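Local coordinates for protein putative aldolase (Bacteroides vulgatus ATCC 8482, PDB 3DXI) that is of unknown function but, as a putative aldolase, has an N-terminal domain built on a closed eight-stranded parallel barrel of the TIM type, at residues A[23-28]-A[255-260]; A[30-35]-A[248-253]; A[115-120]-A[151-156]. All coordinates share one frame; numbering follows the deposited sequence.

How the contacts relate
Contacts 1 and 2 are two places along one helix pair: both join helix 23-34, which follows the first barrel strand, to helix 248-265, which comes after all eight strands. Their centres lie about 10 Å apart, and contact 2 is nested along the chain inside the loop closed by contact 1, as an antiparallel pairing requires. Contact 3, between helix 113-124 and the irregular connection to strand 159-163, is nested inside both. Its centre is about 36 Å from that of contact 1 and about 35 Å from that of contact 2, on the opposite side of the chain's centre. Together they sample the outer layer of the barrel: early and late helices joined on one side, successive connections on the other.

Contact 1: residues A[23-28]-A[255-260]; sequences SKIVDA and ITTFTP
Thr-257 faces Ile-25 and Ala-28 across two roughly antiparallel helices, whose segment axes approach to 10.3 Å with 151° between their N-to-C directions. The closest CA pair, Ile-25 CA and Thr-257 CA, is 6.7 Å apart. At Thr-257 CB the side chain forks. The methyl Thr-257 CG2 lies opposite the backbone N across the CA-CB bond and is thereby sent across the interface, where it meets Ile-25 CG2 at 4.0 Å and Ala-28 CB at 4.2 Å. The hydroxyl OG1, placed beside the backbone N with chi1 at -64°, turns back along its own helix to bond to the carbonyl oxygen of Asn-253. The approach of Thr-257 OG1 to Ala-28 CB, at 4.1 Å, is a plain van der Waals touch.

Ile-25 CG2 is shared. Besides the threonine methyl it reaches the Phe-258 ring obliquely, with Ile-25 CG2 lying 4.0 Å from Phe-258 CZ. The Phe-258 side chain also touches Ile-219 and Met-222, which follow strand 214-217, so the isoleucine methyl meets a ring that is already buried. Two residues after Phe-258 the helix kinks at Pro-260, which has no N-H to give; just before it, Thr-259 OG1 binds Ile-255 O at 2.9 Å, coming from above the carbonyl plane.

No hydrogen bond crosses between the segments. The 155 Å² buried is contributed by Ile-25, Ala-28, Thr-257 and Phe-258, whose nearest atoms are methyls, ring carbons and a hydroxyl bonded within its own helix. This chemistry is consistent with a small, largely apolar contact held by van der Waals packing, with no polar bond to fix its direction.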
loop_
_atom_site.group_PDB
_atom_site.type_symbol
_atom_site.label_atom_id
_atom_site.label_comp_id
_atom_site.label_asym_id
_atom_site.label_seq_id
_atom_site.Cartn_x
_atom_site.Cartn_y
_atom_site.Cartn_z
ATOM N N SER A 23 -0.437 -30.267 7.114
ATOM C CA SER A 23 0.987 -30.374 7.432
ATOM C C SER A 23 1.937 -29.919 6.330
ATOM O O SER A 23 3.039 -29.446 6.611
ATOM C CB SER A 23 1.338 -31.814 7.831
ATOM O OG SER A 23 1.401 -32.655 6.691
ATOM N N LYS A 24 1.534 -30.069 5.074
ATOM C CA LYS A 24 2.406 -29.647 3.988
ATOM C C LYS A 24 2.612 -28.132 4.009
ATOM O O LYS A 24 3.732 -27.648 3.829
ATOM C CB LYS A 24 1.841 -30.104 2.642
ATOM C CG LYS A 24 2.277 -31.520 2.238
ATOM C CD LYS A 24 2.070 -32.542 3.366
ATOM C CE LYS A 24 2.288 -33.979 2.875
ATOM N NZ LYS A 24 2.180 -34.999 3.969
ATOM N N ILE A 25 1.543 -27.380 4.247
ATOM C CA ILE A 25 1.676 -25.932 4.293
ATOM C C ILE A 25 2.396 -25.542 5.585
ATOM O O ILE A 25 3.288 -24.697 5.581
ATOM C CB ILE A 25 0.300 -25.225 4.245
ATOM C CG1 ILE A 25 -0.378 -25.467 2.891
ATOM C CG2 ILE A 25 0.480 -23.736 4.458
ATOM C CD1 ILE A 25 -0.926 -26.889 2.697
ATOM N N VAL A 26 2.009 -26.175 6.687
ATOM C CA VAL A 26 2.607 -25.886 7.980
ATOM C C VAL A 26 4.115 -26.129 7.984
ATOM O O VAL A 26 4.868 -25.292 8.476
ATOM C CB VAL A 26 1.931 -26.711 9.100
ATOM C CG1 VAL A 26 2.632 -26.471 10.430
ATOM C CG2 VAL A 26 0.467 -26.316 9.208
ATOM N N ASP A 27 4.557 -27.262 7.436
ATOM C CA ASP A 27 5.986 -27.560 7.384
ATOM C C ASP A 27 6.742 -26.607 6.467
ATOM O O ASP A 27 7.843 -26.164 6.798
ATOM C CB ASP A 27 6.234 -29.000 6.928
ATOM C CG ASP A 27 5.951 -30.013 8.020
ATOM O OD1 ASP A 27 5.832 -29.603 9.190
ATOM O OD2 ASP A 27 5.860 -31.218 7.713
ATOM N N ALA A 28 6.170 -26.315 5.302
ATOM C CA ALA A 28 6.803 -25.393 4.369
ATOM C C ALA A 28 6.973 -24.040 5.074
ATOM O O ALA A 28 8.037 -23.417 5.005
ATOM C CB ALA A 28 5.939 -25.238 3.121
ATOM N N ILE A 255 5.738 -17.501 -0.499
ATOM C CA ILE A 255 4.619 -16.718 -1.009
ATOM C C ILE A 255 3.792 -17.655 -1.887
ATOM O O ILE A 255 2.563 -17.688 -1.798
ATOM C CB ILE A 255 5.100 -15.524 -1.871
ATOM C CG1 ILE A 255 5.667 -14.421 -0.968
ATOM C CG2 ILE A 255 3.949 -15.008 -2.736
ATOM C CD1 ILE A 255 6.282 -13.266 -1.729
ATOM N N THR A 256 4.482 -18.419 -2.731
ATOM C CA THR A 256 3.819 -19.366 -3.623
ATOM C C THR A 256 3.015 -20.398 -2.836
ATOM O O THR A 256 1.929 -20.787 -3.253
ATOM C CB THR A 256 4.837 -20.105 -4.520
ATOM O OG1 THR A 256 5.459 -19.167 -5.406
ATOM C CG2 THR A 256 4.144 -21.188 -5.338
ATOM N N THR A 257 3.550 -20.835 -1.700
ATOM C CA THR A 257 2.860 -21.806 -0.863
ATOM C C THR A 257 1.473 -21.280 -0.473
ATOM O O THR A 257 0.484 -22.014 -0.520
ATOM C CB THR A 257 3.660 -22.105 0.431
ATOM O OG1 THR A 257 4.906 -22.725 0.097
ATOM C CG2 THR A 257 2.881 -23.051 1.337
ATOM N N PHE A 258 1.409 -19.998 -0.115
ATOM C CA PHE A 258 0.164 -19.368 0.316
ATOM C C PHE A 258 -0.685 -18.769 -0.797
ATOM O O PHE A 258 -1.764 -18.230 -0.534
ATOM C CB PHE A 258 0.482 -18.292 1.358
ATOM C CG PHE A 258 0.795 -18.846 2.721
ATOM C CD1 PHE A 258 -0.230 -19.163 3.609
ATOM C CD2 PHE A 258 2.110 -19.090 3.104
ATOM C CE1 PHE A 258 0.049 -19.718 4.861
ATOM C CE2 PHE A 258 2.403 -19.646 4.357
ATOM C CZ PHE A 258 1.370 -19.960 5.235
ATOM N N THR A 259 -0.216 -18.877 -2.041
ATOM C CA THR A 259 -0.938 -18.312 -3.173
ATOM C C THR A 259 -2.279 -18.977 -3.493
ATOM O O THR A 259 -3.222 -18.294 -3.893
ATOM C CB THR A 259 -0.017 -18.249 -4.413
ATOM O OG1 THR A 259 0.980 -17.240 -4.189
ATOM C CG2 THR A 259 -0.799 -17.900 -5.677
ATOM N N PRO A 260 -2.388 -20.309 -3.347
ATOM C CA PRO A 260 -3.697 -20.905 -3.647
ATOM C C PRO A 260 -4.775 -20.352 -2.708
ATOM O O PRO A 260 -5.896 -20.077 -3.127
ATOM C CB PRO A 260 -3.449 -22.398 -3.441
ATOM C CG PRO A 260 -2.048 -22.555 -3.940
ATOM C CD PRO A 260 -1.340 -21.348 -3.325
#

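Contact 2: residues A[30-35]-A[248-253]; sequences ILAMNE and FNVLGN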
loop_
_atom_site.group_PDB
_atom_site.type_symbol
_atom_site.label_atom_id
_atom_site.label_comp_id
_atom_site.label_asym_id
_atom_site.label_seq_id
_atom_site.Cartn_x
_atom_site.Cartn_y
_atom_site.Cartn_z
ATOM N N ILE A 30 7.011 -23.287 8.470
ATOM C CA ILE A 30 8.018 -23.368 9.529
ATOM C C ILE A 30 9.449 -23.398 8.991
ATOM O O ILE A 30 10.326 -22.707 9.513
ATOM C CB ILE A 30 7.791 -24.609 10.425
ATOM C CG1 ILE A 30 6.443 -24.499 11.153
ATOM C CG2 ILE A 30 8.927 -24.743 11.432
ATOM C CD1 ILE A 30 6.385 -23.407 12.224
ATOM N N LEU A 31 9.691 -24.185 7.948
ATOM C CA LEU A 31 11.035 -24.275 7.380
ATOM C C LEU A 31 11.471 -22.991 6.672
ATOM O O LEU A 31 12.647 -22.625 6.707
ATOM C CB LEU A 31 11.133 -25.469 6.427
ATOM C CG LEU A 31 10.986 -26.822 7.135
ATOM C CD1 LEU A 31 10.948 -27.946 6.113
ATOM C CD2 LEU A 31 12.137 -27.017 8.113
ATOM N N ALA A 32 10.529 -22.307 6.031
ATOM C CA ALA A 32 10.852 -21.057 5.353
ATOM C C ALA A 32 11.240 -20.018 6.403
ATOM O O ALA A 32 12.178 -19.253 6.210
ATOM C CB ALA A 32 9.652 -20.559 4.555
HETATM N N MSE A 33 10.511 -19.999 7.514
HETATM C CA MSE A 33 10.794 -19.050 8.581
HETATM C C MSE A 33 12.203 -19.261 9.142
HETATM O O MSE A 33 12.824 -18.323 9.638
HETATM C CB MSE A 33 9.756 -19.182 9.696
HETATM C CG MSE A 33 8.333 -18.821 9.282
HETATM SE SE MSE A 33 8.141 -17.019 8.554
HETATM C CE MSE A 33 7.937 -17.493 6.684
ATOM N N ASN A 34 12.703 -20.492 9.069
ATOM C CA ASN A 34 14.051 -20.780 9.553
ATOM C C ASN A 34 15.077 -20.033 8.700
ATOM O O ASN A 34 16.126 -19.626 9.197
ATOM C CB ASN A 34 14.377 -22.279 9.473
ATOM C CG ASN A 34 13.811 -23.076 10.634
ATOM O OD1 ASN A 34 13.325 -22.511 11.614
ATOM N ND2 ASN A 34 13.887 -24.400 10.535
ATOM N N GLU A 35 14.774 -19.856 7.416
ATOM C CA GLU A 35 15.709 -19.192 6.510
ATOM C C GLU A 35 15.396 -17.741 6.180
ATOM O O GLU A 35 15.958 -17.184 5.236
ATOM C CB GLU A 35 15.837 -19.990 5.210
ATOM C CG GLU A 35 16.365 -21.398 5.414
ATOM C CD GLU A 35 16.773 -22.067 4.116
ATOM O OE1 GLU A 35 17.818 -21.677 3.550
ATOM O OE2 GLU A 35 16.045 -22.978 3.661
ATOM N N PHE A 248 15.697 -14.217 -0.811
ATOM C CA PHE A 248 14.510 -13.993 -1.614
ATOM C C PHE A 248 13.970 -15.236 -2.308
ATOM O O PHE A 248 12.792 -15.284 -2.665
ATOM C CB PHE A 248 14.800 -12.884 -2.618
ATOM C CG PHE A 248 14.921 -11.527 -1.984
ATOM C CD1 PHE A 248 13.783 -10.829 -1.596
ATOM C CD2 PHE A 248 16.172 -10.961 -1.740
ATOM C CE1 PHE A 248 13.887 -9.589 -0.976
ATOM C CE2 PHE A 248 16.289 -9.718 -1.118
ATOM C CZ PHE A 248 15.146 -9.030 -0.735
ATOM N N ASN A 249 14.825 -16.236 -2.499
ATOM C CA ASN A 249 14.390 -17.470 -3.140
ATOM C C ASN A 249 13.367 -18.115 -2.217
ATOM O O ASN A 249 12.288 -18.517 -2.661
ATOM C CB ASN A 249 15.581 -18.410 -3.380
ATOM C CG ASN A 249 16.448 -17.966 -4.555
ATOM O OD1 ASN A 249 16.307 -16.853 -5.059
ATOM N ND2 ASN A 249 17.356 -18.838 -4.990
ATOM N N VAL A 250 13.706 -18.191 -0.931
ATOM C CA VAL A 250 12.810 -18.754 0.076
ATOM C C VAL A 250 11.556 -17.883 0.206
ATOM O O VAL A 250 10.448 -18.395 0.301
ATOM C CB VAL A 250 13.499 -18.840 1.468
ATOM C CG1 VAL A 250 12.475 -19.176 2.545
ATOM C CG2 VAL A 250 14.597 -19.911 1.443
ATOM N N LEU A 251 11.736 -16.565 0.209
ATOM C CA LEU A 251 10.607 -15.653 0.331
ATOM C C LEU A 251 9.614 -15.894 -0.812
ATOM O O LEU A 251 8.409 -15.990 -0.588
ATOM C CB LEU A 251 11.101 -14.199 0.320
ATOM C CG LEU A 251 10.095 -13.092 0.659
ATOM C CD1 LEU A 251 9.390 -13.400 1.979
ATOM C CD2 LEU A 251 10.838 -11.763 0.755
ATOM N N GLY A 252 10.124 -15.997 -2.034
ATOM C CA GLY A 252 9.256 -16.245 -3.171
ATOM C C GLY A 252 8.551 -17.587 -3.065
ATOM O O GLY A 252 7.374 -17.710 -3.412
ATOM N N ASN A 253 9.262 -18.605 -2.586
ATOM C CA ASN A 253 8.661 -19.923 -2.451
ATOM C C ASN A 253 7.570 -19.973 -1.386
ATOM O O ASN A 253 6.551 -20.633 -1.576
ATOM C CB ASN A 253 9.719 -20.985 -2.142
ATOM C CG ASN A 253 10.687 -21.199 -3.294
ATOM O OD1 ASN A 253 10.350 -20.954 -4.455
ATOM N ND2 ASN A 253 11.892 -21.667 -2.980
#
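Val-250 fits against Ala-32 and Glu-35. Before it, Phe-248 and Asn-249 face the second subunit: Phe-248 N and Asn-249 OD1 both bond to Asn-298 of that neighbouring chain. Asp-247 OD1 accepts the N-H of Val-250, and weakly that of Asn-249. The two Val-250 methyls divide the work. Val-250 CG1, opposite the backbone N (chi1 169°), presses on Ala-32, 3.7 Å from Ala-32 CB and equally far from Ala-32 O, a van der Waals contact. Ala-32 O accepts the N-H of Glu-35, with Glu-35 N at 2.9 Å, closing the last turn of helix 23-34. Val-250 CG2 points to Glu-35 instead, 4.0 Å from Glu-35 CB and 4.1 Å from Glu-35 OE2, so the extended glutamate passes over the methyl at about a right angle; no hydrogen bond joins the segments. Further along, Leu-251 packs on Glu-232 and Leu-235 of helix 231-241 and on Leu-271 of the second subunit, and the helix continues regularly, Asn-253 N bonding to Asn-249 O at 3.0 Å.

Around this pair, Phe-248 also packs on helix 231-241, Ile-30 on helix 62-71, and Met-33 on Ile-219, just after strand 214-217. Helix 248-265 is thus set between helix 23-34, helix 231-241 and the second subunit.

Contact 3: residues A[115-120]-A[151-156]; sequences RAIVLA and KAIDKI
Just beyond the Ile-117 and Ile-153 pair, Asp-154 OD1 is gripped by two groups, the hydroxyl of Thr-185 and the backbone N-H of His-186, which tie the turn 151-156 to the chain ahead of strand 189-192. Two backbone bonds shape the turn itself, one of them from Ile-156 N to Ile-153 O at 3.0 Å. The side chains so presented to helix 113-124 are apolar.

Ile-117 does most of the reaching. With chi2 at 175° its CG1-CD1 arm is extended, and Ile-117 CD1 ends 3.8 Å from Ala-152 CB and 3.9 Å from Ile-153 CG2. The two isoleucines cross at about a right angle. In Ile-153, chi1 of 76° sets CG1 between the backbone N and the carbonyl carbon, a crowded position; the ethyl arm leads away from the helix, and the methyl CG2 is the branch that touches.

A turn later Ala-120 meets Ile-156. Ala-120 CB and Ile-156 CG2 are 3.5 Å apart, tighter than ordinary carbon contact, and Ile-156 CG2 is 3.7 Å from Ala-120 O. The closest CA pairs, Ile-117 with Ile-153 and Ala-120 with Ile-156, advance three residues on each side, so the two segments run in the same sense. No hydrogen bond crosses the 212 Å² interface.

Beneath, Ile-117, Ala-120 and Ile-153 all rest on Phe-132 of strand 129-134. Helix 113-124 is the crossover of the beta-alpha-beta unit linking strands 103-108 and 129-134, and the turn belongs to the next connection, to strand 159-163: neighbouring connections packed side by side outside the strands, as in a TIM barrel.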
loop_
_atom_site.group_PDB
_atom_site.type_symbol
_atom_site.label_atom_id
_atom_site.label_comp_id
_atom_site.label_asym_id
_atom_site.label_seq_id
_atom_site.Cartn_x
_atom_site.Cartn_y
_atom_site.Cartn_z
ATOM N N ARG A 115 -7.199 -5.857 34.262
ATOM C CA ARG A 115 -7.540 -7.268 34.416
ATOM C C ARG A 115 -6.500 -8.108 33.674
ATOM O O ARG A 115 -6.136 -9.201 34.111
ATOM C CB ARG A 115 -8.935 -7.538 33.844
ATOM C CG ARG A 115 -9.517 -8.884 34.231
ATOM C CD ARG A 115 -10.475 -9.378 33.159
ATOM N NE ARG A 115 -11.569 -8.453 32.914
ATOM C CZ ARG A 115 -12.198 -8.327 31.748
ATOM N NH1 ARG A 115 -11.835 -9.062 30.704
ATOM N NH2 ARG A 115 -13.207 -7.477 31.629
ATOM N N ALA A 116 -6.018 -7.585 32.551
ATOM C CA ALA A 116 -5.013 -8.287 31.754
ATOM C C ALA A 116 -3.684 -8.371 32.506
ATOM O O ALA A 116 -2.941 -9.344 32.355
ATOM C CB ALA A 116 -4.816 -7.581 30.409
ATOM N N ILE A 117 -3.390 -7.355 33.317
ATOM C CA ILE A 117 -2.147 -7.336 34.090
ATOM C C ILE A 117 -2.139 -8.465 35.119
ATOM O O ILE A 117 -1.092 -9.041 35.418
ATOM C CB ILE A 117 -1.945 -5.972 34.807
ATOM C CG1 ILE A 117 -1.699 -4.880 33.762
ATOM C CG2 ILE A 117 -0.771 -6.059 35.796
ATOM C CD1 ILE A 117 -1.616 -3.476 34.326
ATOM N N VAL A 118 -3.318 -8.772 35.654
ATOM C CA VAL A 118 -3.474 -9.845 36.626
ATOM C C VAL A 118 -3.161 -11.162 35.920
ATOM O O VAL A 118 -2.472 -12.028 36.454
ATOM C CB VAL A 118 -4.927 -9.903 37.160
ATOM C CG1 VAL A 118 -5.122 -11.159 38.002
ATOM C CG2 VAL A 118 -5.241 -8.639 37.972
ATOM N N LEU A 119 -3.684 -11.301 34.708
ATOM C CA LEU A 119 -3.472 -12.500 33.907
ATOM C C LEU A 119 -1.986 -12.622 33.573
ATOM O O LEU A 119 -1.369 -13.674 33.793
ATOM C CB LEU A 119 -4.299 -12.406 32.622
ATOM C CG LEU A 119 -4.450 -13.651 31.749
ATOM C CD1 LEU A 119 -5.171 -14.742 32.533
ATOM C CD2 LEU A 119 -5.236 -13.290 30.491
ATOM N N ALA A 120 -1.416 -11.535 33.056
ATOM C CA ALA A 120 -0.003 -11.496 32.679
ATOM C C ALA A 120 0.895 -11.920 33.828
ATOM O O ALA A 120 1.808 -12.721 33.648
ATOM C CB ALA A 120 0.374 -10.102 32.217
ATOM N N LYS A 151 2.728 1.697 33.650
ATOM C CA LYS A 151 3.881 1.494 34.515
ATOM C C LYS A 151 3.770 0.162 35.255
ATOM O O LYS A 151 4.781 -0.448 35.609
ATOM C CB LYS A 151 4.022 2.625 35.534
ATOM C CG LYS A 151 5.216 2.419 36.457
ATOM C CD LYS A 151 5.469 3.603 37.376
ATOM C CE LYS A 151 6.630 3.318 38.321
ATOM N NZ LYS A 151 6.953 4.501 39.174
ATOM N N ALA A 152 2.542 -0.293 35.476
ATOM C CA ALA A 152 2.308 -1.548 36.187
ATOM C C ALA A 152 2.775 -2.798 35.432
ATOM O O ALA A 152 2.818 -3.890 36.001
ATOM C CB ALA A 152 0.824 -1.673 36.536
ATOM N N ILE A 153 3.131 -2.647 34.159
ATOM C CA ILE A 153 3.576 -3.792 33.368
ATOM C C ILE A 153 5.094 -3.899 33.254
ATOM O O ILE A 153 5.609 -4.856 32.681
ATOM C CB ILE A 153 2.980 -3.754 31.940
ATOM C CG1 ILE A 153 3.713 -2.724 31.078
ATOM C CG2 ILE A 153 1.513 -3.391 32.005
ATOM C CD1 ILE A 153 3.318 -2.769 29.601
ATOM N N ASP A 154 5.807 -2.924 33.811
ATOM C CA ASP A 154 7.268 -2.900 33.745
ATOM C C ASP A 154 8.010 -4.178 34.132
ATOM O O ASP A 154 9.034 -4.503 33.527
ATOM C CB ASP A 154 7.821 -1.735 34.571
ATOM C CG ASP A 154 7.669 -0.402 33.869
ATOM O OD1 ASP A 154 7.513 -0.394 32.629
ATOM O OD2 ASP A 154 7.723 0.641 34.551
ATOM N N LYS A 155 7.515 -4.899 35.134
ATOM C CA LYS A 155 8.176 -6.130 35.559
ATOM C C LYS A 155 7.576 -7.399 34.955
ATOM O O LYS A 155 8.105 -8.491 35.158
ATOM C CB LYS A 155 8.161 -6.247 37.089
ATOM C CG LYS A 155 9.369 -5.637 37.787
ATOM C CD LYS A 155 9.512 -4.161 37.476
ATOM C CE LYS A 155 10.741 -3.572 38.154
ATOM N NZ LYS A 155 10.890 -2.119 37.847
ATOM N N ILE A 156 6.486 -7.252 34.206
ATOM C CA ILE A 156 5.822 -8.399 33.599
ATOM C C ILE A 156 5.969 -8.498 32.085
ATOM O O ILE A 156 6.407 -9.519 31.558
ATOM C CB ILE A 156 4.309 -8.408 33.907
ATOM C CG1 ILE A 156 4.070 -8.492 35.416
ATOM C CG2 ILE A 156 3.647 -9.593 33.217
ATOM C CD1 ILE A 156 4.086 -7.161 36.111
#